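Local structure of glycerol kinase, putative (Plasmodium falciparum, 2W40) at residues C180-T185 and P217-N222; I79-R85 and I242-D248. The protein probably phosphorylates glycerol with ATP to give sn-glycerol 3-phosphate, the single step by which the glycerol kinase pathway degrades glycerol. One frame throughout, in Å; residues are numbered along the deposited sequence.

Interaction 1: residues C180-T185 and P217-N222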
loop_
_atom_site.group_PDB
_atom_site.type_symbol
_atom_site.label_atom_id
_atom_site.label_comp_id
_atom_site.label_asym_id
_atom_site.label_seq_id
_atom_site.Cartn_x
_atom_site.Cartn_y
_atom_site.Cartn_z
ATOM N N CYS C 180 -12.305 -40.037 17.502
ATOM C CA CYS C 180 -12.918 -38.742 17.315
ATOM C C CYS C 180 -12.993 -38.056 18.689
ATOM O O CYS C 180 -13.930 -38.276 19.540
ATOM C CB CYS C 180 -14.348 -38.918 16.764
ATOM S SG CYS C 180 -14.425 -39.492 15.030
ATOM N N TYR C 181 -11.994 -37.188 18.875
ATOM C CA TYR C 181 -11.842 -36.473 20.097
ATOM C C TYR C 181 -11.497 -35.035 19.846
ATOM O O TYR C 181 -10.857 -34.686 18.893
ATOM C CB TYR C 181 -10.686 -37.046 20.961
ATOM C CG TYR C 181 -10.894 -38.420 21.496
ATOM C CD1 TYR C 181 -11.965 -38.713 22.259
ATOM C CD2 TYR C 181 -9.911 -39.373 21.370
ATOM C CE1 TYR C 181 -12.134 -39.955 22.836
ATOM C CE2 TYR C 181 -10.061 -40.636 21.937
ATOM C CZ TYR C 181 -11.186 -40.918 22.672
ATOM O OH TYR C 181 -11.337 -42.137 23.279
ATOM N N THR C 182 -11.863 -34.231 20.820
ATOM C CA THR C 182 -11.334 -32.892 20.969
ATOM C C THR C 182 -11.016 -32.674 22.451
ATOM O O THR C 182 -11.133 -33.573 23.263
ATOM C CB THR C 182 -12.295 -31.758 20.435
ATOM O OG1 THR C 182 -11.552 -30.528 20.289
ATOM C CG2 THR C 182 -13.572 -31.616 21.275
ATOM N N ASP C 183 -10.523 -31.498 22.712
ATOM C CA ASP C 183 -10.230 -31.064 24.091
ATOM C C ASP C 183 -10.990 -29.808 24.415
ATOM O O ASP C 183 -11.497 -29.089 23.525
ATOM C CB ASP C 183 -8.751 -30.881 24.312
ATOM C CG ASP C 183 -8.255 -29.635 23.660
ATOM O OD1 ASP C 183 -7.881 -29.696 22.466
ATOM O OD2 ASP C 183 -8.320 -28.555 24.287
ATOM N N VAL C 184 -11.182 -29.563 25.707
ATOM C CA VAL C 184 -12.001 -28.429 26.139
ATOM C C VAL C 184 -11.562 -27.048 25.604
ATOM O O VAL C 184 -12.394 -26.160 25.361
ATOM C CB VAL C 184 -12.013 -28.319 27.684
ATOM C CG1 VAL C 184 -12.782 -29.427 28.396
ATOM C CG2 VAL C 184 -10.609 -28.220 28.236
ATOM N N THR C 185 -10.285 -26.829 25.378
ATOM C CA THR C 185 -9.806 -25.563 24.804
ATOM C C THR C 185 -10.216 -25.366 23.327
ATOM O O THR C 185 -10.804 -24.323 22.993
ATOM C CB THR C 185 -8.312 -25.294 25.012
ATOM O OG1 THR C 185 -7.506 -26.195 24.210
ATOM C CG2 THR C 185 -7.979 -25.403 26.519
ATOM N N PRO C 217 -17.116 -34.593 18.041
ATOM C CA PRO C 217 -16.249 -35.466 18.835
ATOM C C PRO C 217 -16.407 -35.273 20.318
ATOM O O PRO C 217 -16.759 -34.195 20.764
ATOM C CB PRO C 217 -14.834 -35.036 18.344
ATOM C CG PRO C 217 -14.985 -33.528 18.073
ATOM C CD PRO C 217 -16.394 -33.482 17.407
ATOM N N GLU C 218 -16.036 -36.303 21.070
ATOM C CA GLU C 218 -16.097 -36.246 22.520
ATOM C C GLU C 218 -15.107 -35.200 23.057
ATOM O O GLU C 218 -13.947 -35.257 22.641
ATOM C CB GLU C 218 -15.736 -37.595 23.151
ATOM C CG GLU C 218 -15.833 -37.586 24.677
ATOM C CD GLU C 218 -15.370 -38.918 25.288
ATOM O OE1 GLU C 218 -15.342 -39.950 24.547
ATOM O OE2 GLU C 218 -15.078 -38.920 26.511
ATOM N N ILE C 219 -15.545 -34.395 23.997
ATOM C CA ILE C 219 -14.706 -33.325 24.615
ATOM C C ILE C 219 -13.918 -33.931 25.820
ATOM O O ILE C 219 -14.520 -34.490 26.751
ATOM C CB ILE C 219 -15.537 -32.108 25.095
ATOM C CG1 ILE C 219 -16.325 -31.501 23.902
ATOM C CG2 ILE C 219 -14.658 -31.006 25.772
ATOM C CD1 ILE C 219 -17.319 -30.480 24.327
ATOM N N LYS C 220 -12.600 -33.897 25.689
ATOM C CA LYS C 220 -11.695 -34.486 26.664
ATOM C C LYS C 220 -10.980 -33.408 27.453
ATOM O O LYS C 220 -10.886 -32.283 27.047
ATOM C CB LYS C 220 -10.618 -35.313 25.962
ATOM C CG LYS C 220 -11.178 -36.488 25.099
ATOM C CD LYS C 220 -11.247 -37.720 25.768
ATOM C CE LYS C 220 -10.017 -38.557 25.523
ATOM N NZ LYS C 220 -10.120 -39.718 26.485
ATOM N N SER C 221 -10.405 -33.804 28.570
ATOM C CA SER C 221 -9.484 -32.902 29.299
ATOM C C SER C 221 -8.150 -32.854 28.513
ATOM O O SER C 221 -7.911 -33.609 27.535
ATOM C CB SER C 221 -9.280 -33.393 30.769
ATOM O OG SER C 221 -8.568 -34.627 30.746
ATOM N N ASN C 222 -7.299 -31.914 28.862
ATOM C CA ASN C 222 -6.070 -31.695 28.116
ATOM C C ASN C 222 -4.988 -32.801 28.261
ATOM O O ASN C 222 -4.203 -33.005 27.353
ATOM C CB ASN C 222 -5.430 -30.327 28.452
ATOM C CG ASN C 222 -6.318 -29.144 28.047
ATOM O OD1 ASN C 222 -6.783 -28.347 28.866
ATOM N ND2 ASN C 222 -6.586 -29.079 26.762
HETATM O O HOH W 1 -16.255 -39.206 20.010
HETATM O O HOH W 2 -12.056 -41.874 25.898
#
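Start at P217, whose ring lies against the backbone where strand 181-183 begins: its CB is 3.6 Å from C180 C and 3.6 Å from Y181 N, and its CG sits 4.0 Å from T182 CG2. E218 then opens the backbone ladder. Its N donates to C180 O (3.3 Å), with a water joining the same two atoms, and its O accepts from T182 N at 3.0 Å. E218 OE1 approaches the edge of the Y181 ring, 3.6 Å from CE1. I219 turns to the other face with T182; its CG1 is 3.8 Å from T182 CG2 and its CG2 is 3.6 Å from V184 CG1, while W200 packs on both I219 and T182. K220 continues the ladder, N to T182 O (2.9 Å) and O from V184 N (3.0 Å). Its side chain folds back over the Y181 ring: CE lies 3.7 Å from the ring centroid as a CH-pi contact, and NZ, 4.5 Å from that centroid, adds a cation-pi interaction. NZ also bonds S224 and N225, and a water links it to Y181 OH. S221 turns away and bonds F297 through OG. N222 OD1 accepts from K296 N; ND2 bonds C245 O and, weakly, D183 OD2 (3.1 Å). D183 OD2 caps the helix by a weak bond from T185 N (2.8 Å) and takes a very short one from T185 OG1 (2.5 Å). Bonds from E218 and K220 to residues flanking Y181 and then D183 are the pattern of parallel pairing, here a two-stranded parallel sheet in the N-terminal FGGY domain, and strand 181-183 leads straight into the short helix 184-187, N-capped by D183.

Interaction 2: residues I79-R85 and I242-D248. With GOL (glycerol), chain B.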
loop_
_atom_site.group_PDB
_atom_site.type_symbol
_atom_site.label_atom_id
_atom_site.label_comp_id
_atom_site.label_asym_id
_atom_site.label_seq_id
_atom_site.Cartn_x
_atom_site.Cartn_y
_atom_site.Cartn_z
ATOM N N ILE C 79 3.006 -38.516 22.792
ATOM C CA ILE C 79 2.794 -37.489 21.770
ATOM C C ILE C 79 1.833 -36.464 22.344
ATOM O O ILE C 79 0.791 -36.843 22.867
ATOM C CB ILE C 79 2.249 -38.092 20.433
ATOM C CG1 ILE C 79 3.252 -39.073 19.869
ATOM C CG2 ILE C 79 1.810 -36.989 19.494
ATOM C CD1 ILE C 79 2.589 -40.000 18.756
ATOM N N GLY C 80 2.172 -35.184 22.270
ATOM C CA GLY C 80 1.218 -34.075 22.529
ATOM C C GLY C 80 0.928 -33.336 21.204
ATOM O O GLY C 80 1.787 -33.235 20.318
ATOM N N ILE C 81 -0.329 -32.911 21.082
ATOM C CA ILE C 81 -0.831 -32.269 19.896
ATOM C C ILE C 81 -1.320 -30.872 20.249
ATOM O O ILE C 81 -2.080 -30.678 21.219
ATOM C CB ILE C 81 -1.975 -33.079 19.266
ATOM C CG1 ILE C 81 -1.350 -34.356 18.703
ATOM C CG2 ILE C 81 -2.696 -32.252 18.188
ATOM C CD1 ILE C 81 -2.266 -35.334 18.044
ATOM N N THR C 82 -0.878 -29.867 19.463
ATOM C CA THR C 82 -1.439 -28.538 19.536
ATOM C C THR C 82 -1.597 -27.970 18.162
ATOM O O THR C 82 -0.979 -28.464 17.214
ATOM C CB THR C 82 -0.575 -27.651 20.506
ATOM O OG1 THR C 82 -1.306 -26.485 20.816
ATOM C CG2 THR C 82 0.808 -27.345 19.956
ATOM N N ASN C 83 -2.449 -26.974 18.031
ATOM C CA ASN C 83 -2.908 -26.618 16.682
ATOM C C ASN C 83 -3.530 -25.262 16.594
ATOM O O ASN C 83 -4.064 -24.753 17.565
ATOM C CB ASN C 83 -4.051 -27.597 16.304
ATOM C CG ASN C 83 -5.215 -27.540 17.331
ATOM O OD1 ASN C 83 -5.072 -28.043 18.473
ATOM N ND2 ASN C 83 -6.439 -27.001 16.890
ATOM N N GLN C 84 -3.431 -24.676 15.407
ATOM C CA GLN C 84 -4.203 -23.521 15.017
ATOM C C GLN C 84 -5.695 -23.844 15.333
ATOM O O GLN C 84 -6.220 -24.920 14.931
ATOM C CB GLN C 84 -4.030 -23.284 13.500
ATOM C CG GLN C 84 -4.231 -24.488 12.608
ATOM C CD GLN C 84 -4.603 -24.168 11.153
ATOM O OE1 GLN C 84 -5.260 -23.161 10.877
ATOM N NE2 GLN C 84 -4.263 -25.082 10.248
ATOM N N ARG C 85 -6.325 -22.951 16.065
ATOM C CA ARG C 85 -7.670 -23.133 16.548
ATOM C C ARG C 85 -8.684 -22.682 15.425
ATOM O O ARG C 85 -8.241 -22.069 14.436
ATOM C CB ARG C 85 -7.848 -22.365 17.811
ATOM C CG ARG C 85 -6.884 -22.804 18.941
ATOM C CD ARG C 85 -6.874 -21.865 20.201
ATOM N NE ARG C 85 -6.529 -20.542 19.743
ATOM C CZ ARG C 85 -6.723 -19.421 20.439
ATOM N NH1 ARG C 85 -7.132 -19.484 21.707
ATOM N NH2 ARG C 85 -6.582 -18.240 19.857
ATOM N N ILE C 242 -1.044 -40.919 22.357
ATOM C CA ILE C 242 -1.270 -39.505 22.229
ATOM C C ILE C 242 -1.931 -39.149 23.569
ATOM O O ILE C 242 -3.042 -39.633 23.901
ATOM C CB ILE C 242 -2.228 -39.160 21.047
ATOM C CG1 ILE C 242 -1.586 -39.596 19.723
ATOM C CG2 ILE C 242 -2.540 -37.651 21.061
ATOM C CD1 ILE C 242 -2.589 -39.605 18.498
ATOM N N THR C 243 -1.225 -38.339 24.341
ATOM C CA THR C 243 -1.597 -38.134 25.739
ATOM C C THR C 243 -1.810 -36.681 26.162
ATOM O O THR C 243 -2.158 -36.383 27.325
ATOM C CB THR C 243 -0.534 -38.770 26.658
ATOM O OG1 THR C 243 0.738 -38.136 26.422
ATOM C CG2 THR C 243 -0.407 -40.248 26.358
ATOM N N GLY C 244 -1.610 -35.741 25.239
ATOM C CA GLY C 244 -1.976 -34.385 25.506
ATOM C C GLY C 244 -2.456 -33.693 24.274
ATOM O O GLY C 244 -2.002 -33.972 23.201
ATOM N N CYS C 245 -3.437 -32.813 24.445
ATOM C CA CYS C 245 -4.014 -32.048 23.370
ATOM C C CYS C 245 -4.584 -30.774 23.836
ATOM O O CYS C 245 -5.323 -30.752 24.803
ATOM C CB CYS C 245 -5.122 -32.862 22.787
ATOM S SG CYS C 245 -5.879 -32.208 21.222
ATOM N N ILE C 246 -4.244 -29.693 23.166
ATOM C CA ILE C 246 -4.636 -28.327 23.591
ATOM C C ILE C 246 -4.538 -27.383 22.373
ATOM O O ILE C 246 -3.657 -27.587 21.523
ATOM C CB ILE C 246 -3.748 -27.859 24.791
ATOM C CG1 ILE C 246 -4.250 -26.579 25.373
ATOM C CG2 ILE C 246 -2.248 -27.799 24.321
ATOM C CD1 ILE C 246 -3.787 -26.292 26.843
ATOM N N GLY C 247 -5.402 -26.360 22.321
ATOM C CA GLY C 247 -5.307 -25.292 21.363
ATOM C C GLY C 247 -3.968 -24.509 21.524
ATOM O O GLY C 247 -3.418 -24.410 22.614
ATOM N N ASP C 248 -3.397 -24.062 20.395
ATOM C CA ASP C 248 -2.076 -23.474 20.384
ATOM C C ASP C 248 -1.874 -22.351 21.351
ATOM O O ASP C 248 -0.839 -22.370 22.111
ATOM C CB ASP C 248 -1.496 -23.223 18.987
ATOM C CG ASP C 248 -2.293 -22.208 18.113
ATOM O OD1 ASP C 248 -3.267 -21.619 18.589
ATOM O OD2 ASP C 248 -1.908 -22.044 16.916
HETATM C C1 GOL B . -3.702 -19.422 15.480
HETATM O O1 GOL B . -2.428 -19.682 16.109
HETATM C C2 GOL B . -4.713 -19.332 16.525
HETATM O O2 GOL B . -5.010 -20.593 17.099
HETATM C C3 GOL B . -6.016 -18.713 15.929
HETATM O O3 GOL B . -6.961 -18.459 16.917
#
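The glycerol site of this kinase forms where two neighbouring parallel strands end, with R85 and D248 reaching the ligand from just beyond the C-terminal ends of the two strands. R85 donates from N (2.9 Å) and NE (3.0 Å) to glycerol O2, and from NH2 to O3 (3.0 Å). D248 accepts from the ligand, OD1 from O2 and OD2 from O1, both at 2.5 Å. Between the two residues, R85 NE and D248 OD1 form a long salt bridge of 3.6 Å; the oxygen lies well out of the guanidinium plane, so the direct contact is one of charge only, with no N-H pointing at the oxygen, and R85 also pairs with E308. E86, Y137 and Q249 complete the hydrogen bonding of glycerol. Behind the site, strands 74-83 and 241-247 are adjacent in the central sheet of the N-terminal FGGY domain, a member of the sugar kinase/Hsp70/actin superfamily. T243 N donates to I79 O (2.9 Å), I81 N to G244 O (2.9 Å) and I246 N to I81 O (3.1 Å), with a beta bulge shifting the register by one residue between I79 and G80. I79, I81, I242 and C245 share one face, where I81 CD1 meets I242 CG2 at 3.8 Å and helix 167-176 packs on I81 and C245. Nearer the ligand, T82 OG1 donates to I246 O (2.7 Å), and N83 O accepts from D248 N (3.0 Å), tying the first turn of helix 248-255 to the end of strand 74-83.

Overall arrangement
Both contacts are parallel strand pairs in the N-terminal FGGY domain, with centres about 10 Å apart, yet they sit at different depths. Interaction 2 is wholly buried, in the central sheet, and ends at bound glycerol; interaction 1 is a small separate two-stranded sheet, partly open to solvent and away from the ADP-binding residues. Their chemistry follows: isoleucines and glycines make up much of the inner pair, with T82 and N83 adding polar contacts before the charged R85 and D248 at the ligand, whereas the outer pair uses a lysine over a tyrosine and two bridging waters. Interaction 1 is also docked on interaction 2, with T185 OG1 2.8 Å from G247 N and N222 ND2 2.9 Å from C245 O, both probable hydrogen bonds.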